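Local coordinates for bifunctional thiamine biosynthesis protein ThiDN (Methanocaldococcus jannaschii DSM 2661, PDB 2PHP), which probably phosphorylates hydroxymethylpyrimidine and its phosphate, and condenses the product with a thiazole phosphate to thiamine phosphate, the latter step in the C-terminal ThiN domain present here, at residues 107-112 / 178-183; 160-165 / 172-177; 14-19 / 69-74; 9-14 / 92-97. All coordinates share one frame; numbering follows the deposited sequence.

Contact 1. Residues 107-112 / 178-183; sequences KLLKDK and QKIYNT
The backbone N of K112 donates to the carbonyl O of L109 over 2.7 Å, a bond that closes a turn, and the side chains of both its residues touch a single partner, I180. The contact is a small piece of helix packing in the alpha/beta ThiN domain: the region round the C-terminal part of helix 103-109 meets helix 167-185, which is also tied to a loop by the hydrogen bond of Q178 to T28. I180 uses both its branches. Its CG2 lies 3.7 Å from CD1 of L108, the two side chains sliding past each other in opposite directions. The longer arm starts beside the backbone N (chi1 -67°) and runs out extended, which brings CD1 to 3.6 Å from CD2 of the buried L109. With an alanine at I180, L108 and L109 would probably lose their shared apolar partner and a gap would open between the helices. K112 comes tip to tip with the isoleucine in simple van der Waals contact, its NZ 3.6 Å from I180 CD1, and that methyl therefore lies between L109 CD2 and K112 NZ.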
loop_
_atom_site.group_PDB
_atom_site.type_symbol
_atom_site.label_atom_id
_atom_site.label_comp_id
_atom_site.label_asym_id
_atom_site.label_seq_id
_atom_site.Cartn_x
_atom_site.Cartn_y
_atom_site.Cartn_z
ATOM N N LYS B 107 -20.583 -0.135 -29.179
ATOM C CA LYS B 107 -21.309 -0.811 -30.262
ATOM C C LYS B 107 -21.355 -2.309 -30.020
ATOM O O LYS B 107 -22.391 -2.941 -30.187
ATOM C CB LYS B 107 -20.641 -0.559 -31.618
ATOM C CG LYS B 107 -20.647 0.881 -32.060
ATOM C CD LYS B 107 -19.959 1.041 -33.404
ATOM C CE LYS B 107 -19.884 2.508 -33.805
ATOM N NZ LYS B 107 -19.108 2.697 -35.065
ATOM N N LEU B 108 -20.221 -2.877 -29.631
ATOM C CA LEU B 108 -20.149 -4.304 -29.368
ATOM C C LEU B 108 -20.939 -4.705 -28.133
ATOM O O LEU B 108 -21.222 -5.884 -27.940
ATOM C CB LEU B 108 -18.698 -4.741 -29.184
ATOM C CG LEU B 108 -17.788 -4.714 -30.411
ATOM C CD1 LEU B 108 -16.433 -5.268 -30.040
ATOM C CD2 LEU B 108 -18.399 -5.554 -31.513
ATOM N N LEU B 109 -21.289 -3.732 -27.296
ATOM C CA LEU B 109 -22.028 -4.018 -26.073
ATOM C C LEU B 109 -23.533 -3.866 -26.206
ATOM O O LEU B 109 -24.286 -4.610 -25.577
ATOM C CB LEU B 109 -21.553 -3.112 -24.932
ATOM C CG LEU B 109 -20.152 -3.303 -24.358
ATOM C CD1 LEU B 109 -20.001 -2.403 -23.137
ATOM C CD2 LEU B 109 -19.936 -4.759 -23.972
ATOM N N LYS B 110 -23.962 -2.896 -27.013
ATOM C CA LYS B 110 -25.383 -2.616 -27.212
ATOM C C LYS B 110 -26.227 -3.825 -27.600
ATOM O O LYS B 110 -27.454 -3.743 -27.667
ATOM C CB LYS B 110 -25.553 -1.494 -28.238
ATOM C CG LYS B 110 -25.057 -0.147 -27.719
ATOM C CD LYS B 110 -25.399 1.005 -28.648
ATOM C CE LYS B 110 -25.076 2.340 -27.986
ATOM N NZ LYS B 110 -25.189 3.505 -28.909
ATOM N N ASP B 111 -25.571 -4.952 -27.839
ATOM C CA ASP B 111 -26.279 -6.171 -28.194
ATOM C C ASP B 111 -26.386 -7.119 -26.995
ATOM O O ASP B 111 -27.270 -7.980 -26.947
ATOM C CB ASP B 111 -25.558 -6.864 -29.351
ATOM C CG ASP B 111 -25.506 -5.999 -30.604
ATOM O OD1 ASP B 111 -26.585 -5.691 -31.163
ATOM O OD2 ASP B 111 -24.390 -5.622 -31.024
ATOM N N LYS B 112 -25.498 -6.944 -26.016
ATOM C CA LYS B 112 -25.478 -7.792 -24.820
ATOM C C LYS B 112 -25.944 -7.057 -23.559
ATOM O O LYS B 112 -26.227 -7.679 -22.532
ATOM C CB LYS B 112 -24.061 -8.327 -24.595
ATOM C CG LYS B 112 -23.516 -9.102 -25.778
ATOM C CD LYS B 112 -22.036 -9.413 -25.614
ATOM C CE LYS B 112 -21.501 -10.020 -26.911
ATOM N NZ LYS B 112 -20.122 -10.565 -26.778
ATOM N N GLN B 178 -14.807 -6.367 -20.169
ATOM C CA GLN B 178 -13.352 -6.405 -20.240
ATOM C C GLN B 178 -12.855 -7.429 -21.256
ATOM O O GLN B 178 -11.921 -7.152 -22.014
ATOM C CB GLN B 178 -12.771 -6.719 -18.852
ATOM C CG GLN B 178 -11.257 -6.791 -18.791
ATOM C CD GLN B 178 -10.596 -5.442 -18.988
ATOM O OE1 GLN B 178 -10.749 -4.537 -18.167
ATOM N NE2 GLN B 178 -9.858 -5.297 -20.080
ATOM N N LYS B 179 -13.469 -8.608 -21.268
ATOM C CA LYS B 179 -13.054 -9.652 -22.203
ATOM C C LYS B 179 -13.272 -9.242 -23.645
ATOM O O LYS B 179 -12.476 -9.577 -24.518
ATOM C CB LYS B 179 -13.783 -10.960 -21.903
ATOM C CG LYS B 179 -13.198 -11.663 -20.690
ATOM C CD LYS B 179 -13.987 -12.889 -20.289
ATOM C CE LYS B 179 -13.419 -13.489 -19.007
ATOM N NZ LYS B 179 -14.264 -14.599 -18.479
ATOM N N ILE B 180 -14.349 -8.508 -23.889
ATOM C CA ILE B 180 -14.646 -8.031 -25.230
ATOM C C ILE B 180 -13.570 -7.010 -25.580
ATOM O O ILE B 180 -12.969 -7.057 -26.651
ATOM C CB ILE B 180 -16.044 -7.372 -25.283
ATOM C CG1 ILE B 180 -17.117 -8.440 -25.042
ATOM C CG2 ILE B 180 -16.241 -6.647 -26.611
ATOM C CD1 ILE B 180 -18.535 -7.898 -25.030
ATOM N N TYR B 181 -13.310 -6.102 -24.645
ATOM C CA TYR B 181 -12.303 -5.075 -24.844
ATOM C C TYR B 181 -10.925 -5.681 -25.122
ATOM O O TYR B 181 -10.176 -5.159 -25.949
ATOM C CB TYR B 181 -12.225 -4.170 -23.615
ATOM C CG TYR B 181 -11.326 -2.975 -23.802
ATOM C CD1 TYR B 181 -11.673 -1.950 -24.682
ATOM C CD2 TYR B 181 -10.132 -2.861 -23.092
ATOM C CE1 TYR B 181 -10.854 -0.839 -24.848
ATOM C CE2 TYR B 181 -9.306 -1.751 -23.244
ATOM C CZ TYR B 181 -9.671 -0.748 -24.122
ATOM O OH TYR B 181 -8.869 0.349 -24.271
ATOM N N ASN B 182 -10.585 -6.772 -24.434
ATOM C CA ASN B 182 -9.285 -7.404 -24.648
ATOM C C ASN B 182 -9.105 -7.816 -26.105
ATOM O O ASN B 182 -8.012 -7.700 -26.658
ATOM C CB ASN B 182 -9.101 -8.637 -23.754
ATOM C CG ASN B 182 -8.935 -8.284 -22.278
ATOM O OD1 ASN B 182 -8.397 -7.224 -21.925
ATOM N ND2 ASN B 182 -9.384 -9.186 -21.405
ATOM N N THR B 183 -10.180 -8.304 -26.720
ATOM C CA THR B 183 -10.138 -8.729 -28.110
ATOM C C THR B 183 -9.898 -7.505 -28.987
ATOM O O THR B 183 -9.060 -7.536 -29.887
ATOM C CB THR B 183 -11.462 -9.415 -28.524
ATOM O OG1 THR B 183 -11.737 -10.493 -27.624
ATOM C CG2 THR B 183 -11.365 -9.977 -29.939
#

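Contact 2. Residues 160-165 / 172-177; sequences IRVLGR and KKVEVI
V162 is the first residue of strand 160-164 to meet helix 172-177, and it splits its two methyls between three partners. CG1 lies 3.8 Å from CB of K173, while CG2 meets CD1 of I177 tip to tip at 3.8 Å and CG2 of V174 at 4.0 Å. The rotation that sets CG1 anti to the backbone N (chi1 178°) is what turns this methyl to K173 and the other to V174 and I177. At L163 the side chain turns away and the backbone takes over: its O accepts a bond from NZ of K173 at 2.7 Å, the nitrogen tilted 16° from the carbonyl plane. The same ammonium forms a salt bridge with D146, and it passes 3.9 Å from CA of G164. A methionine in place of K173 would probably cost D146 this counter-charge and L163 O this donor. Strand and helix run at 139° to each other, their axes 9.1 Å apart, as in a beta-alpha unit whose helix folds back over the strand it follows.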
loop_
_atom_site.group_PDB
_atom_site.type_symbol
_atom_site.label_atom_id
_atom_site.label_comp_id
_atom_site.label_asym_id
_atom_site.label_seq_id
_atom_site.Cartn_x
_atom_site.Cartn_y
_atom_site.Cartn_z
ATOM N N ILE B 160 -17.879 5.322 -19.134
ATOM C CA ILE B 160 -18.878 4.260 -19.193
ATOM C C ILE B 160 -19.164 3.919 -17.735
ATOM O O ILE B 160 -18.250 3.626 -16.965
ATOM C CB ILE B 160 -18.371 2.977 -19.882
ATOM C CG1 ILE B 160 -18.259 3.189 -21.393
ATOM C CG2 ILE B 160 -19.339 1.824 -19.587
ATOM C CD1 ILE B 160 -17.607 2.032 -22.117
ATOM N N ARG B 161 -20.427 3.976 -17.347
ATOM C CA ARG B 161 -20.803 3.661 -15.979
ATOM C C ARG B 161 -21.649 2.384 -15.972
ATOM O O ARG B 161 -22.683 2.310 -16.635
ATOM C CB ARG B 161 -21.558 4.852 -15.376
ATOM C CG ARG B 161 -20.775 6.160 -15.506
ATOM C CD ARG B 161 -21.586 7.389 -15.132
ATOM N NE ARG B 161 -20.802 8.615 -15.309
ATOM C CZ ARG B 161 -20.586 9.214 -16.478
ATOM N NH1 ARG B 161 -21.105 8.718 -17.601
ATOM N NH2 ARG B 161 -19.822 10.296 -16.531
ATOM N N VAL B 162 -21.178 1.372 -15.246
ATOM C CA VAL B 162 -21.860 0.089 -15.135
ATOM C C VAL B 162 -22.656 0.053 -13.821
ATOM O O VAL B 162 -22.103 0.281 -12.747
ATOM C CB VAL B 162 -20.831 -1.081 -15.175
ATOM C CG1 VAL B 162 -21.534 -2.418 -15.021
ATOM C CG2 VAL B 162 -20.050 -1.043 -16.497
ATOM N N LEU B 163 -23.956 -0.220 -13.918
ATOM C CA LEU B 163 -24.830 -0.261 -12.745
ATOM C C LEU B 163 -25.345 -1.675 -12.484
ATOM O O LEU B 163 -25.300 -2.533 -13.367
ATOM C CB LEU B 163 -26.026 0.687 -12.934
ATOM C CG LEU B 163 -25.759 2.180 -13.187
ATOM C CD1 LEU B 163 -25.246 2.383 -14.601
ATOM C CD2 LEU B 163 -27.042 2.980 -13.003
ATOM N N GLY B 164 -25.841 -1.914 -11.274
ATOM C CA GLY B 164 -26.350 -3.231 -10.932
ATOM C C GLY B 164 -26.968 -3.257 -9.549
ATOM O O GLY B 164 -26.990 -2.235 -8.859
ATOM N N ARG B 165 -27.464 -4.424 -9.143
ATOM C CA ARG B 165 -28.105 -4.572 -7.837
ATOM C C ARG B 165 -27.121 -4.427 -6.682
ATOM O O ARG B 165 -27.464 -3.866 -5.638
ATOM C CB ARG B 165 -28.838 -5.917 -7.762
ATOM C CG ARG B 165 -29.969 -6.028 -8.780
ATOM C CD ARG B 165 -31.136 -6.848 -8.264
ATOM N NE ARG B 165 -31.840 -7.530 -9.346
ATOM C CZ ARG B 165 -31.238 -8.186 -10.336
ATOM N NH1 ARG B 165 -29.908 -8.261 -10.384
ATOM N NH2 ARG B 165 -31.962 -8.754 -11.295
ATOM N N LYS B 172 -19.191 -8.432 -12.203
ATOM C CA LYS B 172 -19.384 -9.536 -13.141
ATOM C C LYS B 172 -19.641 -8.959 -14.536
ATOM O O LYS B 172 -19.077 -9.447 -15.514
ATOM C CB LYS B 172 -20.555 -10.423 -12.701
ATOM C CG LYS B 172 -20.297 -11.195 -11.404
ATOM C CD LYS B 172 -19.156 -12.191 -11.550
ATOM C CE LYS B 172 -18.929 -12.963 -10.257
ATOM N NZ LYS B 172 -20.195 -13.599 -9.776
ATOM N N LYS B 173 -20.476 -7.922 -14.627
ATOM C CA LYS B 173 -20.759 -7.285 -15.916
ATOM C C LYS B 173 -19.471 -6.696 -16.497
ATOM O O LYS B 173 -19.182 -6.858 -17.692
ATOM C CB LYS B 173 -21.799 -6.165 -15.770
ATOM C CG LYS B 173 -23.187 -6.643 -15.377
ATOM C CD LYS B 173 -24.169 -5.479 -15.268
ATOM C CE LYS B 173 -25.461 -5.900 -14.580
ATOM N NZ LYS B 173 -26.420 -4.765 -14.496
ATOM N N VAL B 174 -18.710 -6.004 -15.645
ATOM C CA VAL B 174 -17.446 -5.393 -16.054
ATOM C C VAL B 174 -16.474 -6.428 -16.620
ATOM O O VAL B 174 -15.742 -6.145 -17.567
ATOM C CB VAL B 174 -16.757 -4.663 -14.871
ATOM C CG1 VAL B 174 -15.306 -4.341 -15.229
ATOM C CG2 VAL B 174 -17.514 -3.376 -14.534
ATOM N N GLU B 175 -16.460 -7.623 -16.039
ATOM C CA GLU B 175 -15.575 -8.678 -16.522
ATOM C C GLU B 175 -15.966 -9.078 -17.946
ATOM O O GLU B 175 -15.110 -9.314 -18.792
ATOM C CB GLU B 175 -15.653 -9.895 -15.603
ATOM C CG GLU B 175 -14.875 -11.111 -16.091
ATOM C CD GLU B 175 -14.971 -12.269 -15.120
ATOM O OE1 GLU B 175 -16.096 -12.559 -14.664
ATOM O OE2 GLU B 175 -13.931 -12.891 -14.816
ATOM N N VAL B 176 -17.266 -9.153 -18.202
ATOM C CA VAL B 176 -17.752 -9.511 -19.527
ATOM C C VAL B 176 -17.285 -8.442 -20.513
ATOM O O VAL B 176 -16.757 -8.760 -21.583
ATOM C CB VAL B 176 -19.302 -9.594 -19.545
ATOM C CG1 VAL B 176 -19.803 -9.811 -20.969
ATOM C CG2 VAL B 176 -19.770 -10.727 -18.635
ATOM N N ILE B 177 -17.467 -7.179 -20.134
ATOM C CA ILE B 177 -17.071 -6.053 -20.965
ATOM C C ILE B 177 -15.566 -6.070 -21.219
ATOM O O ILE B 177 -15.110 -5.828 -22.339
ATOM C CB ILE B 177 -17.452 -4.708 -20.296
ATOM C CG1 ILE B 177 -18.973 -4.563 -20.244
ATOM C CG2 ILE B 177 -16.831 -3.541 -21.054
ATOM C CD1 ILE B 177 -19.448 -3.334 -19.495
#

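Contact 3. Residues 14-19 / 69-74; sequences NLSYAI and GDIEFG
Apolar packing carries most of the contact, and all of it converges on I71, a single residue of strand 71-73, outermost in the sheet within this chain, that plugs against helix 14-19. Its CD1 sits 3.5 Å from CB of L15, and its CG2 is 3.8 Å from CD1 of the same leucine. An extended arm, CG1 beside the backbone N (chi1 -68°) and CD1 trans beyond it, pushes that methyl to the helix surface, with CG1 of I19 one turn further on at 4.2 Å. The polar atoms within reach are met by the same methyl without any hydrogen bond to it: the backbone N of S16 is 3.6 Å from I71 CD1, and OG of S16 is 3.8 Å away. That hydroxyl is already bonded to the carbonyl O of I12, within its own helix. Helix and strand run nearly antiparallel at 152°, their axes 9.9 Å apart. Just before the strand, D70 makes a salt bridge to K23 of the second subunit. Within the chain, helix 8-22 lies against strands 37-40, 50-53 and 71-73, with L15 touching I37 and A51 as well, and A167 of helix 167-185 packs on L15 and A18.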
loop_
_atom_site.group_PDB
_atom_site.type_symbol
_atom_site.label_atom_id
_atom_site.label_comp_id
_atom_site.label_asym_id
_atom_site.label_seq_id
_atom_site.Cartn_x
_atom_site.Cartn_y
_atom_site.Cartn_z
ATOM N N ASN B 14 -20.074 -6.983 0.257
ATOM C CA ASN B 14 -20.263 -7.060 -1.188
ATOM C C ASN B 14 -19.152 -6.306 -1.904
ATOM O O ASN B 14 -18.560 -6.811 -2.853
ATOM C CB ASN B 14 -21.622 -6.485 -1.593
ATOM C CG ASN B 14 -22.770 -7.357 -1.151
ATOM O OD1 ASN B 14 -22.625 -8.577 -1.040
ATOM N ND2 ASN B 14 -23.926 -6.743 -0.912
ATOM N N LEU B 15 -18.869 -5.093 -1.442
ATOM C CA LEU B 15 -17.811 -4.283 -2.040
ATOM C C LEU B 15 -16.453 -4.972 -1.917
ATOM O O LEU B 15 -15.673 -5.010 -2.874
ATOM C CB LEU B 15 -17.756 -2.906 -1.372
ATOM C CG LEU B 15 -18.797 -1.920 -1.906
ATOM C CD1 LEU B 15 -18.960 -0.739 -0.967
ATOM C CD2 LEU B 15 -18.360 -1.470 -3.290
ATOM N N SER B 16 -16.178 -5.513 -0.734
ATOM C CA SER B 16 -14.924 -6.202 -0.476
ATOM C C SER B 16 -14.730 -7.398 -1.405
ATOM O O SER B 16 -13.639 -7.597 -1.949
ATOM C CB SER B 16 -14.875 -6.668 0.976
ATOM O OG SER B 16 -14.929 -5.558 1.855
ATOM N N TYR B 17 -15.778 -8.196 -1.595
ATOM C CA TYR B 17 -15.646 -9.351 -2.473
ATOM C C TYR B 17 -15.526 -8.896 -3.924
ATOM O O TYR B 17 -14.797 -9.498 -4.705
ATOM C CB TYR B 17 -16.840 -10.304 -2.326
ATOM C CG TYR B 17 -16.666 -11.558 -3.149
ATOM C CD1 TYR B 17 -15.616 -12.443 -2.891
ATOM C CD2 TYR B 17 -17.518 -11.843 -4.211
ATOM C CE1 TYR B 17 -15.418 -13.581 -3.675
ATOM C CE2 TYR B 17 -17.333 -12.975 -4.999
ATOM C CZ TYR B 17 -16.282 -13.835 -4.726
ATOM O OH TYR B 17 -16.085 -14.942 -5.516
ATOM N N ALA B 18 -16.242 -7.834 -4.283
ATOM C CA ALA B 18 -16.171 -7.314 -5.644
ATOM C C ALA B 18 -14.732 -6.921 -5.965
ATOM O O ALA B 18 -14.259 -7.155 -7.078
ATOM C CB ALA B 18 -17.087 -6.105 -5.801
ATOM N N ILE B 19 -14.042 -6.332 -4.986
ATOM C CA ILE B 19 -12.657 -5.897 -5.164
ATOM C C ILE B 19 -11.725 -7.115 -5.268
ATOM O O ILE B 19 -10.778 -7.128 -6.069
ATOM C CB ILE B 19 -12.186 -4.991 -3.980
ATOM C CG1 ILE B 19 -13.040 -3.723 -3.908
ATOM C CG2 ILE B 19 -10.722 -4.616 -4.152
ATOM C CD1 ILE B 19 -12.921 -2.832 -5.125
ATOM N N GLY B 69 -6.735 3.012 -1.156
ATOM C CA GLY B 69 -7.672 3.428 -0.130
ATOM C C GLY B 69 -8.469 2.299 0.506
ATOM O O GLY B 69 -8.234 1.117 0.230
ATOM N N ASP B 70 -9.418 2.673 1.358
ATOM C CA ASP B 70 -10.257 1.713 2.065
ATOM C C ASP B 70 -11.711 1.908 1.697
ATOM O O ASP B 70 -12.096 2.954 1.176
ATOM C CB ASP B 70 -10.122 1.902 3.580
ATOM C CG ASP B 70 -8.683 1.934 4.033
ATOM O OD1 ASP B 70 -7.950 0.962 3.754
ATOM O OD2 ASP B 70 -8.288 2.936 4.664
ATOM N N ILE B 71 -12.523 0.896 1.984
ATOM C CA ILE B 71 -13.936 0.997 1.705
ATOM C C ILE B 71 -14.588 1.641 2.911
ATOM O O ILE B 71 -14.486 1.138 4.021
ATOM C CB ILE B 71 -14.559 -0.372 1.457
ATOM C CG1 ILE B 71 -14.011 -0.937 0.153
ATOM C CG2 ILE B 71 -16.065 -0.251 1.396
ATOM C CD1 ILE B 71 -14.499 -2.328 -0.169
ATOM N N GLU B 72 -15.244 2.768 2.678
ATOM C CA GLU B 72 -15.903 3.486 3.743
ATOM C C GLU B 72 -17.145 4.187 3.210
ATOM O O GLU B 72 -17.190 4.600 2.040
ATOM C CB GLU B 72 -14.943 4.518 4.337
ATOM C CG GLU B 72 -13.668 3.913 4.902
ATOM C CD GLU B 72 -13.630 3.948 6.419
ATOM O OE1 GLU B 72 -14.615 3.504 7.054
ATOM O OE2 GLU B 72 -12.603 4.421 6.959
ATOM N N PHE B 73 -18.152 4.315 4.074
ATOM C CA PHE B 73 -19.377 5.001 3.711
ATOM C C PHE B 73 -19.090 6.492 3.578
ATOM O O PHE B 73 -18.309 7.054 4.343
ATOM C CB PHE B 73 -20.451 4.773 4.778
ATOM C CG PHE B 73 -21.182 3.490 4.611
ATOM C CD1 PHE B 73 -22.290 3.416 3.770
ATOM C CD2 PHE B 73 -20.727 2.329 5.237
ATOM C CE1 PHE B 73 -22.930 2.207 3.547
ATOM C CE2 PHE B 73 -21.360 1.113 5.017
ATOM C CZ PHE B 73 -22.464 1.049 4.172
ATOM N N GLY B 74 -19.734 7.127 2.608
ATOM C CA GLY B 74 -19.526 8.540 2.396
ATOM C C GLY B 74 -18.245 8.841 1.654
ATOM O O GLY B 74 -17.923 9.994 1.417
#

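Contact 4. Residues 9-14 / 92-97; sequences EKVIKN and EIRACM
Van der Waals contact is what V11 gives to R94: its CG2 lies 4.0 Å from NH1, the two side chains crossing at a slant. The guanidinium gets there because the arginine chain bends at chi3 (-66°), after a straight start from the segment leading into strand 95-97, and turns its end toward helix 9-14.

Polar groups face each other without bonding directly. N14 ND2 stands 4.2 Å from R94 NH2, at the edge of the guanidinium and near its plane, the amide and guanidinium planes being 45° apart. Both nitrogens are donors, so a water lies between them and accepts from each, weakly, at 2.8 Å from N14 ND2 and 3.2 Å from R94 NH2. The firmer link is OE2 of E39 on strand 37-40, which accepts a hydrogen bond from N14 ND2 and a salt bridge from R94 NH1; the carbonyl O of S40 takes a further bond from that NH1.

In the backbone, R94 and A95 both face G164 of the neighbouring strand, a classic beta bulge.

The chemistry implies that the helix and the residue leading into strand 95-97 are joined through a shared acceptor, E39 OE2, with S40 O a further one for R94 and the water only a weak addition; the carboxylate probably offsets the guanidinium charge in this buried place.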
loop_
_atom_site.group_PDB
_atom_site.type_symbol
_atom_site.label_atom_id
_atom_site.label_comp_id
_atom_site.label_asym_id
_atom_site.label_seq_id
_atom_site.Cartn_x
_atom_site.Cartn_y
_atom_site.Cartn_z
ATOM N N GLU B 9 -23.057 -3.965 7.035
ATOM C CA GLU B 9 -22.130 -5.089 6.962
ATOM C C GLU B 9 -22.275 -5.777 5.606
ATOM O O GLU B 9 -21.287 -6.111 4.949
ATOM C CB GLU B 9 -22.416 -6.094 8.082
ATOM C CG GLU B 9 -21.431 -7.252 8.138
ATOM C CD GLU B 9 -21.797 -8.295 9.184
ATOM O OE1 GLU B 9 -22.366 -7.924 10.235
ATOM O OE2 GLU B 9 -21.501 -9.486 8.958
ATOM N N LYS B 10 -23.516 -6.003 5.192
ATOM C CA LYS B 10 -23.743 -6.645 3.908
ATOM C C LYS B 10 -23.101 -5.854 2.771
ATOM O O LYS B 10 -22.449 -6.421 1.896
ATOM C CB LYS B 10 -25.241 -6.828 3.652
ATOM C CG LYS B 10 -25.565 -7.511 2.331
ATOM C CD LYS B 10 -25.184 -8.983 2.360
ATOM C CE LYS B 10 -25.508 -9.664 1.040
ATOM N NZ LYS B 10 -25.141 -11.107 1.055
ATOM N N VAL B 11 -23.287 -4.536 2.786
ATOM C CA VAL B 11 -22.718 -3.668 1.757
ATOM C C VAL B 11 -21.187 -3.730 1.754
ATOM O O VAL B 11 -20.565 -3.868 0.697
ATOM C CB VAL B 11 -23.162 -2.201 1.958
ATOM C CG1 VAL B 11 -22.349 -1.270 1.056
ATOM C CG2 VAL B 11 -24.653 -2.061 1.644
ATOM N N ILE B 12 -20.581 -3.619 2.932
ATOM C CA ILE B 12 -19.127 -3.684 3.030
ATOM C C ILE B 12 -18.622 -5.030 2.503
ATOM O O ILE B 12 -17.615 -5.080 1.803
ATOM C CB ILE B 12 -18.645 -3.498 4.486
ATOM C CG1 ILE B 12 -18.931 -2.064 4.953
ATOM C CG2 ILE B 12 -17.157 -3.843 4.594
ATOM C CD1 ILE B 12 -18.308 -0.986 4.105
ATOM N N LYS B 13 -19.325 -6.113 2.833
ATOM C CA LYS B 13 -18.923 -7.441 2.368
ATOM C C LYS B 13 -19.039 -7.583 0.843
ATOM O O LYS B 13 -18.199 -8.232 0.210
ATOM C CB LYS B 13 -19.758 -8.545 3.036
ATOM C CG LYS B 13 -19.402 -8.848 4.478
ATOM C CD LYS B 13 -20.071 -10.143 4.946
ATOM C CE LYS B 13 -19.966 -10.285 6.463
ATOM N NZ LYS B 13 -20.966 -11.227 7.023
ATOM N N ASN B 14 -20.074 -6.983 0.257
ATOM C CA ASN B 14 -20.263 -7.060 -1.188
ATOM C C ASN B 14 -19.152 -6.306 -1.904
ATOM O O ASN B 14 -18.560 -6.811 -2.853
ATOM C CB ASN B 14 -21.622 -6.485 -1.593
ATOM C CG ASN B 14 -22.770 -7.357 -1.151
ATOM O OD1 ASN B 14 -22.625 -8.577 -1.040
ATOM N ND2 ASN B 14 -23.926 -6.743 -0.912
ATOM N N GLU B 92 -33.984 -1.183 -6.673
ATOM C CA GLU B 92 -33.179 -2.399 -6.593
ATOM C C GLU B 92 -31.723 -2.124 -6.973
ATOM O O GLU B 92 -30.834 -2.905 -6.653
ATOM C CB GLU B 92 -33.728 -3.484 -7.527
ATOM C CG GLU B 92 -34.699 -4.467 -6.890
ATOM C CD GLU B 92 -35.019 -5.638 -7.815
ATOM O OE1 GLU B 92 -35.727 -6.563 -7.370
ATOM O OE2 GLU B 92 -34.570 -5.637 -8.984
ATOM N N ILE B 93 -31.487 -1.021 -7.669
ATOM C CA ILE B 93 -30.134 -0.661 -8.099
ATOM C C ILE B 93 -29.368 0.064 -6.981
ATOM O O ILE B 93 -29.675 1.205 -6.649
ATOM C CB ILE B 93 -30.205 0.223 -9.361
ATOM C CG1 ILE B 93 -30.871 -0.564 -10.495
ATOM C CG2 ILE B 93 -28.809 0.676 -9.784
ATOM C CD1 ILE B 93 -30.096 -1.818 -10.917
ATOM N N ARG B 94 -28.371 -0.611 -6.407
ATOM C CA ARG B 94 -27.578 -0.036 -5.318
ATOM C C ARG B 94 -26.077 0.105 -5.609
ATOM O O ARG B 94 -25.334 0.593 -4.760
ATOM C CB ARG B 94 -27.749 -0.883 -4.045
ATOM C CG ARG B 94 -29.193 -1.062 -3.610
ATOM C CD ARG B 94 -29.317 -1.921 -2.358
ATOM N NE ARG B 94 -28.907 -3.314 -2.565
ATOM C CZ ARG B 94 -27.740 -3.818 -2.177
ATOM N NH1 ARG B 94 -26.862 -3.048 -1.557
ATOM N NH2 ARG B 94 -27.448 -5.093 -2.415
ATOM N N ALA B 95 -25.624 -0.298 -6.795
ATOM C CA ALA B 95 -24.193 -0.221 -7.094
ATOM C C ALA B 95 -23.807 0.318 -8.463
ATOM O O ALA B 95 -24.563 0.208 -9.438
ATOM C CB ALA B 95 -23.551 -1.593 -6.889
ATOM N N CYS B 96 -22.600 0.874 -8.528
ATOM C CA CYS B 96 -22.077 1.446 -9.761
ATOM C C CYS B 96 -20.551 1.544 -9.761
ATOM O O CYS B 96 -19.923 1.770 -8.723
ATOM C CB CYS B 96 -22.676 2.839 -9.975
ATOM S SG CYS B 96 -22.019 3.752 -11.402
HETATM N N MSE B 97 -19.969 1.365 -10.943
HETATM C CA MSE B 97 -18.524 1.462 -11.127
HETATM C C MSE B 97 -18.266 2.178 -12.444
HETATM O O MSE B 97 -18.886 1.843 -13.454
HETATM C CB MSE B 97 -17.887 0.075 -11.187
HETATM C CG MSE B 97 -16.416 0.123 -11.554
HETATM SE SE MSE B 97 -15.578 -1.607 -11.475
HETATM C CE MSE B 97 -13.721 -1.091 -11.651
HETATM O O HOH W 1 -26.270 -7.977 -1.731
#

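The four contacts show how one alpha/beta domain is assembled from a mixed sheet and its covering helices. Contacts 1 and 2 follow successive turns of helix 167-185 and touch directly, L109 CD1 being 3.8 Å from I177 CG1. Contacts 2 and 4 are joined through the sheet itself: V162 N lies 2.9 Å from M97 O on the adjoining strand. Contacts 3 and 4 share helix 8-22 and N14, with I71 CG2 3.6 Å from I12 CD1, and both adjoin the second subunit. Contact 1 lies farthest from that interface group, its centre about 26 Å from that of contact 3 and their nearest atoms about 12 Å apart.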